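Local coordinates for alpha-L-arabinofuranosidase B (Aspergillus kawachii, PDB 6SXT), which hydrolyses terminal non-reducing alpha-L-arabinofuranosides in the side chains of arabinoxylan, arabinan and arabinogalactan, and carries a C-terminal arabinose-binding domain, at residues Y343-T357 against R443-A455. Numbering follows the deposited sequence.
Sequences YTTRYIAHTDTTVNT and RYFRHYENVLYAA. With SO4 (sulfate ion), chain R.
Leu452 is an apolar bump that lodges among Val355, Thr357 and Ile348, with Val355 CG1 3.6 Å from its CB. Its CD2 presses on Thr357 CG2 at 3.5 Å, tight for two methyls, and Thr357 CG2 also reaches His447 CB. With its chain extended (chi2 -174°), Ile348 sets CD1 against the edge of the Phe445 ring, 3.7 Å from CD2. Beside this apolar cluster, the hairpins join backbones at a single beta bridge, Asn356 with Val451: Leu452 N donates to Val355 O at 3.0 Å, and Thr357 N to Asn450 O at 2.9 Å. Asn450, in the type I' turn, lays its amide nearly parallel (8°) over one guanidinium face of Arg346, ND2 above the centre. A bend at chi3 (76°) turns that guanidinium side-on to Thr357, NE to OG1 at 3.0 Å and NH1 to the carbonyl O, while NH1 and NH2 also hold a sulfate, probably from the crystallisation liquor; the Thr357 pair and the Asn450 stack help hold the guanidinium in its plane. A water joins Thr357 OG1 to Asn450 OD1, and Tyr343 brings CD2 to the same OD1. His447 and Leu452 belong to a substrate-binding site of the arabinose-binding domain, a beta-trefoil, and His447 NE2 bonds Thr340 OG1. Leu405 of strand 404-409 packs on Phe445 and Leu452, and Val338 of strand 333-338 on Thr357 and His447.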
loop_
_atom_site.group_PDB
_atom_site.type_symbol
_atom_site.label_atom_id
_atom_site.label_comp_id
_atom_site.label_asym_id
_atom_site.label_seq_id
_atom_site.Cartn_x
_atom_site.Cartn_y
_atom_site.Cartn_z
ATOM N N TYR A 343 -10.225 15.516 -29.082
ATOM C CA TYR A 343 -10.529 14.070 -29.027
ATOM C C TYR A 343 -11.914 13.855 -28.440
ATOM O O TYR A 343 -12.292 12.695 -28.096
ATOM C CB TYR A 343 -9.421 13.340 -28.261
ATOM C CG TYR A 343 -8.034 13.567 -28.776
ATOM C CD1 TYR A 343 -7.277 14.648 -28.344
ATOM C CD2 TYR A 343 -7.481 12.740 -29.730
ATOM C CE1 TYR A 343 -5.998 14.866 -28.831
ATOM C CE2 TYR A 343 -6.198 12.928 -30.219
ATOM C CZ TYR A 343 -5.474 14.027 -29.795
ATOM O OH TYR A 343 -4.207 14.220 -30.248
ATOM N N THR A 344 -12.734 14.893 -28.340
ATOM C CA THR A 344 -13.970 14.868 -27.544
ATOM C C THR A 344 -15.108 14.085 -28.225
ATOM O O THR A 344 -16.139 13.951 -27.577
ATOM C CB THR A 344 -14.438 16.278 -27.143
ATOM O OG1 THR A 344 -14.703 17.036 -28.320
ATOM C CG2 THR A 344 -13.408 17.053 -26.342
ATOM N N THR A 345 -14.942 13.617 -29.477
ATOM C CA THR A 345 -15.970 12.753 -30.119
ATOM C C THR A 345 -15.555 11.287 -29.979
ATOM O O THR A 345 -16.281 10.408 -30.463
ATOM C CB THR A 345 -16.188 13.113 -31.607
ATOM O OG1 THR A 345 -14.990 12.832 -32.311
ATOM C CG2 THR A 345 -16.535 14.573 -31.767
ATOM N N ARG A 346 -14.471 10.998 -29.256
ATOM C CA ARG A 346 -13.985 9.609 -29.076
ATOM C C ARG A 346 -14.505 9.036 -27.768
ATOM O O ARG A 346 -14.735 9.775 -26.770
ATOM C CB ARG A 346 -12.471 9.485 -29.119
ATOM C CG ARG A 346 -11.835 10.155 -30.329
ATOM C CD ARG A 346 -10.362 9.975 -30.430
ATOM N NE ARG A 346 -9.948 8.663 -30.876
ATOM C CZ ARG A 346 -9.755 8.341 -32.163
ATOM N NH1 ARG A 346 -9.388 7.130 -32.498
ATOM N NH2 ARG A 346 -9.927 9.255 -33.095
ATOM N N TYR A 347 -14.662 7.736 -27.748
ATOM C CA TYR A 347 -15.154 6.933 -26.612
ATOM C C TYR A 347 -14.206 5.767 -26.369
ATOM O O TYR A 347 -13.505 5.301 -27.290
ATOM C CB TYR A 347 -16.551 6.377 -26.875
ATOM C CG TYR A 347 -17.622 7.422 -26.855
ATOM C CD1 TYR A 347 -17.814 8.225 -27.975
ATOM C CD2 TYR A 347 -18.472 7.592 -25.779
ATOM C CE1 TYR A 347 -18.779 9.199 -28.008
ATOM C CE2 TYR A 347 -19.452 8.572 -25.788
ATOM C CZ TYR A 347 -19.647 9.329 -26.945
ATOM O OH TYR A 347 -20.601 10.318 -26.945
ATOM N N ILE A 348 -14.165 5.283 -25.110
ATOM C CA ILE A 348 -13.378 4.090 -24.774
ATOM C C ILE A 348 -14.065 2.894 -25.438
ATOM O O ILE A 348 -15.247 2.606 -25.157
ATOM C CB ILE A 348 -13.255 3.871 -23.243
ATOM C CG1 ILE A 348 -12.623 5.114 -22.603
ATOM C CG2 ILE A 348 -12.479 2.591 -22.980
ATOM C CD1 ILE A 348 -12.311 4.959 -21.123
ATOM N N ALA A 349 -13.291 2.234 -26.257
ATOM C CA ALA A 349 -13.797 1.064 -26.993
ATOM C C ALA A 349 -12.733 -0.013 -26.967
ATOM O O ALA A 349 -11.743 0.047 -26.177
ATOM C CB ALA A 349 -14.152 1.492 -28.405
ATOM N N HIS A 350 -12.856 -1.047 -27.800
ATOM C CA HIS A 350 -11.782 -2.026 -27.873
ATOM C C HIS A 350 -11.814 -2.648 -29.282
ATOM O O HIS A 350 -12.904 -2.644 -29.904
ATOM C CB HIS A 350 -11.874 -3.077 -26.764
ATOM C CG HIS A 350 -13.027 -4.004 -26.940
ATOM N ND1 HIS A 350 -12.838 -5.248 -27.542
ATOM C CD2 HIS A 350 -14.330 -3.898 -26.603
ATOM C CE1 HIS A 350 -14.018 -5.854 -27.566
ATOM N NE2 HIS A 350 -14.957 -5.052 -27.019
ATOM N N THR A 351 -10.660 -3.115 -29.674
ATOM C CA THR A 351 -10.469 -3.951 -30.905
ATOM C C THR A 351 -9.850 -5.248 -30.417
ATOM O O THR A 351 -8.651 -5.247 -30.052
ATOM C CB THR A 351 -9.594 -3.261 -31.936
ATOM O OG1 THR A 351 -10.136 -1.958 -32.146
ATOM C CG2 THR A 351 -9.589 -4.061 -33.229
ATOM N N ASP A 352 -10.657 -6.284 -30.282
ATOM C CA ASP A 352 -10.270 -7.534 -29.596
ATOM C C ASP A 352 -9.699 -7.160 -28.206
ATOM O O ASP A 352 -10.427 -6.483 -27.482
ATOM C CB ASP A 352 -9.345 -8.348 -30.498
ATOM C CG ASP A 352 -10.162 -8.825 -31.711
ATOM O OD1 ASP A 352 -11.345 -9.130 -31.522
ATOM O OD2 ASP A 352 -9.574 -8.834 -32.779
ATOM N N THR A 353 -8.495 -7.580 -27.864
ATOM C CA THR A 353 -8.007 -7.332 -26.464
ATOM C C THR A 353 -7.504 -5.909 -26.300
ATOM O O THR A 353 -7.297 -5.542 -25.084
ATOM C CB THR A 353 -6.890 -8.280 -26.053
ATOM O OG1 THR A 353 -5.745 -8.066 -26.856
ATOM C CG2 THR A 353 -7.331 -9.725 -26.139
ATOM N N THR A 354 -7.277 -5.129 -27.349
ATOM C CA THR A 354 -6.717 -3.770 -27.236
ATOM C C THR A 354 -7.835 -2.810 -26.827
ATOM O O THR A 354 -8.757 -2.518 -27.613
ATOM C CB THR A 354 -6.058 -3.285 -28.526
ATOM O OG1 THR A 354 -5.037 -4.209 -28.875
ATOM C CG2 THR A 354 -5.433 -1.925 -28.355
ATOM N N VAL A 355 -7.733 -2.199 -25.638
ATOM C CA VAL A 355 -8.646 -1.102 -25.271
ATOM C C VAL A 355 -8.113 0.204 -25.854
ATOM O O VAL A 355 -6.895 0.527 -25.738
ATOM C CB VAL A 355 -8.792 -1.049 -23.726
ATOM C CG1 VAL A 355 -9.744 0.043 -23.343
ATOM C CG2 VAL A 355 -9.205 -2.395 -23.176
ATOM N N ASN A 356 -8.979 0.947 -26.524
ATOM C CA ASN A 356 -8.583 2.124 -27.320
ATOM C C ASN A 356 -9.649 3.190 -27.237
ATOM O O ASN A 356 -10.673 3.016 -26.565
ATOM C CB ASN A 356 -8.192 1.718 -28.761
ATOM C CG ASN A 356 -9.232 0.876 -29.492
ATOM O OD1 ASN A 356 -8.801 0.048 -30.335
ATOM N ND2 ASN A 356 -10.493 1.111 -29.234
ATOM N N THR A 357 -9.426 4.315 -27.936
ATOM C CA THR A 357 -10.501 5.273 -28.141
ATOM C C THR A 357 -10.781 5.322 -29.653
ATOM O O THR A 357 -9.826 5.215 -30.424
ATOM C CB THR A 357 -10.222 6.654 -27.557
ATOM O OG1 THR A 357 -9.223 7.272 -28.361
ATOM C CG2 THR A 357 -9.767 6.573 -26.101
ATOM N N ARG A 443 -1.970 5.111 -10.583
ATOM C CA ARG A 443 -2.326 5.004 -12.021
ATOM C C ARG A 443 -3.815 5.055 -12.251
ATOM O O ARG A 443 -4.603 4.604 -11.424
ATOM C CB ARG A 443 -1.715 3.722 -12.557
ATOM C CG ARG A 443 -0.190 3.748 -12.589
ATOM C CD ARG A 443 0.435 2.429 -13.011
ATOM N NE ARG A 443 1.877 2.598 -13.077
ATOM C CZ ARG A 443 2.552 3.160 -14.085
ATOM N NH1 ARG A 443 1.934 3.526 -15.181
ATOM N NH2 ARG A 443 3.851 3.392 -13.967
ATOM N N TYR A 444 -4.155 5.591 -13.422
ATOM C CA TYR A 444 -5.510 5.902 -13.843
ATOM C C TYR A 444 -5.731 5.460 -15.280
ATOM O O TYR A 444 -4.779 5.465 -16.049
ATOM C CB TYR A 444 -5.743 7.414 -13.823
ATOM C CG TYR A 444 -5.780 8.037 -12.443
ATOM C CD1 TYR A 444 -4.631 8.350 -11.779
ATOM C CD2 TYR A 444 -6.993 8.313 -11.841
ATOM C CE1 TYR A 444 -4.682 8.829 -10.479
ATOM C CE2 TYR A 444 -7.060 8.859 -10.576
ATOM C CZ TYR A 444 -5.892 9.137 -9.915
ATOM O OH TYR A 444 -5.954 9.693 -8.637
ATOM N N PHE A 445 -6.970 5.106 -15.602
ATOM C CA PHE A 445 -7.350 5.044 -17.052
ATOM C C PHE A 445 -6.801 6.299 -17.728
ATOM O O PHE A 445 -7.127 7.419 -17.276
ATOM C CB PHE A 445 -8.850 5.033 -17.306
ATOM C CG PHE A 445 -9.576 3.709 -17.262
ATOM C CD1 PHE A 445 -9.335 2.725 -16.321
ATOM C CD2 PHE A 445 -10.549 3.456 -18.223
ATOM C CE1 PHE A 445 -10.078 1.559 -16.284
ATOM C CE2 PHE A 445 -11.281 2.291 -18.202
ATOM C CZ PHE A 445 -11.029 1.335 -17.257
ATOM N N ARG A 446 -6.020 6.152 -18.790
ATOM C CA ARG A 446 -5.413 7.306 -19.479
ATOM C C ARG A 446 -5.277 6.956 -20.963
ATOM O O ARG A 446 -4.648 5.923 -21.260
ATOM C CB ARG A 446 -4.040 7.652 -18.875
ATOM C CG ARG A 446 -3.426 8.955 -19.406
ATOM C CD ARG A 446 -2.414 8.748 -20.557
ATOM N NE ARG A 446 -2.131 10.080 -21.062
ATOM C CZ ARG A 446 -1.215 10.901 -20.542
ATOM N NH1 ARG A 446 -0.305 10.446 -19.706
ATOM N NH2 ARG A 446 -1.193 12.164 -20.946
ATOM N N HIS A 447 -5.832 7.802 -21.834
ATOM C CA HIS A 447 -5.644 7.609 -23.299
ATOM C C HIS A 447 -4.344 8.309 -23.729
ATOM O O HIS A 447 -4.015 9.434 -23.281
ATOM C CB HIS A 447 -6.881 7.961 -24.126
ATOM C CG HIS A 447 -7.228 9.393 -24.112
ATOM N ND1 HIS A 447 -6.640 10.252 -25.020
ATOM C CD2 HIS A 447 -7.996 10.148 -23.286
ATOM C CE1 HIS A 447 -7.090 11.464 -24.790
ATOM N NE2 HIS A 447 -7.890 11.438 -23.721
ATOM N N TYR A 448 -3.589 7.612 -24.563
ATOM C CA TYR A 448 -2.299 8.083 -25.097
ATOM C C TYR A 448 -2.157 7.485 -26.510
ATOM O O TYR A 448 -2.106 6.262 -26.659
ATOM C CB TYR A 448 -1.140 7.691 -24.178
ATOM C CG TYR A 448 0.187 8.264 -24.594
ATOM C CD1 TYR A 448 0.581 9.516 -24.174
ATOM C CD2 TYR A 448 1.026 7.535 -25.411
ATOM C CE1 TYR A 448 1.816 10.033 -24.546
ATOM C CE2 TYR A 448 2.259 8.040 -25.793
ATOM C CZ TYR A 448 2.640 9.295 -25.361
ATOM O OH TYR A 448 3.851 9.801 -25.734
ATOM N N GLU A 449 -2.102 8.391 -27.486
ATOM C CA GLU A 449 -2.146 8.036 -28.942
ATOM C C GLU A 449 -3.371 7.135 -29.176
ATOM O O GLU A 449 -3.256 6.130 -29.893
ATOM C CB GLU A 449 -0.810 7.434 -29.362
ATOM C CG GLU A 449 0.314 8.462 -29.275
ATOM C CD GLU A 449 1.667 8.041 -29.816
ATOM O OE1 GLU A 449 1.863 6.873 -30.096
ATOM O OE2 GLU A 449 2.517 8.907 -29.958
ATOM N N ASN A 450 -4.499 7.462 -28.549
ATOM C CA ASN A 450 -5.777 6.757 -28.728
ATOM C C ASN A 450 -5.746 5.309 -28.261
ATOM O O ASN A 450 -6.623 4.545 -28.666
ATOM C CB ASN A 450 -6.212 6.876 -30.203
ATOM C CG ASN A 450 -6.352 8.321 -30.619
ATOM O OD1 ASN A 450 -6.693 9.182 -29.819
ATOM N ND2 ASN A 450 -6.200 8.595 -31.914
ATOM N N VAL A 451 -4.861 4.955 -27.335
ATOM C CA VAL A 451 -4.799 3.627 -26.695
ATOM C C VAL A 451 -4.924 3.852 -25.174
ATOM O O VAL A 451 -4.472 4.909 -24.695
ATOM C CB VAL A 451 -3.506 2.905 -27.044
ATOM C CG1 VAL A 451 -3.383 1.562 -26.363
ATOM C CG2 VAL A 451 -3.405 2.776 -28.573
ATOM N N LEU A 452 -5.572 2.921 -24.505
ATOM C CA LEU A 452 -5.805 3.052 -23.028
ATOM C C LEU A 452 -4.694 2.369 -22.257
ATOM O O LEU A 452 -4.364 1.233 -22.477
ATOM C CB LEU A 452 -7.168 2.508 -22.582
ATOM C CG LEU A 452 -8.322 3.495 -22.517
ATOM C CD1 LEU A 452 -8.125 4.599 -21.454
ATOM C CD2 LEU A 452 -8.573 4.192 -23.857
ATOM N N TYR A 453 -4.230 3.088 -21.220
ATOM C CA TYR A 453 -3.206 2.613 -20.281
ATOM C C TYR A 453 -3.678 2.897 -18.846
ATOM O O TYR A 453 -4.605 3.661 -18.670
ATOM C CB TYR A 453 -1.868 3.311 -20.530
ATOM C CG TYR A 453 -1.316 3.094 -21.924
ATOM C CD1 TYR A 453 -0.557 1.987 -22.193
ATOM C CD2 TYR A 453 -1.616 3.984 -22.948
ATOM C CE1 TYR A 453 -0.085 1.745 -23.475
ATOM C CE2 TYR A 453 -1.172 3.725 -24.252
ATOM C CZ TYR A 453 -0.391 2.620 -24.502
ATOM O OH TYR A 453 0.089 2.391 -25.781
ATOM N N ALA A 454 -3.022 2.226 -17.912
ATOM C CA ALA A 454 -3.068 2.628 -16.487
ATOM C C ALA A 454 -1.809 3.474 -16.271
ATOM O O ALA A 454 -0.727 2.923 -16.122
ATOM C CB ALA A 454 -3.133 1.400 -15.620
ATOM N N ALA A 455 -1.964 4.772 -16.424
ATOM C CA ALA A 455 -0.829 5.725 -16.465
ATOM C C ALA A 455 -0.754 6.501 -15.146
ATOM O O ALA A 455 -1.803 6.863 -14.575
ATOM C CB ALA A 455 -0.995 6.713 -17.586
HETATM S S SO4 R . -8.838 7.541 -36.139
HETATM O O1 SO4 R . -8.694 7.191 -37.532
HETATM O O2 SO4 R . -10.129 8.166 -35.937
HETATM O O3 SO4 R . -8.716 6.321 -35.331
HETATM O O4 SO4 R . -7.797 8.480 -35.783
HETATM O O HOH W 1 -8.139 9.656 -27.613
#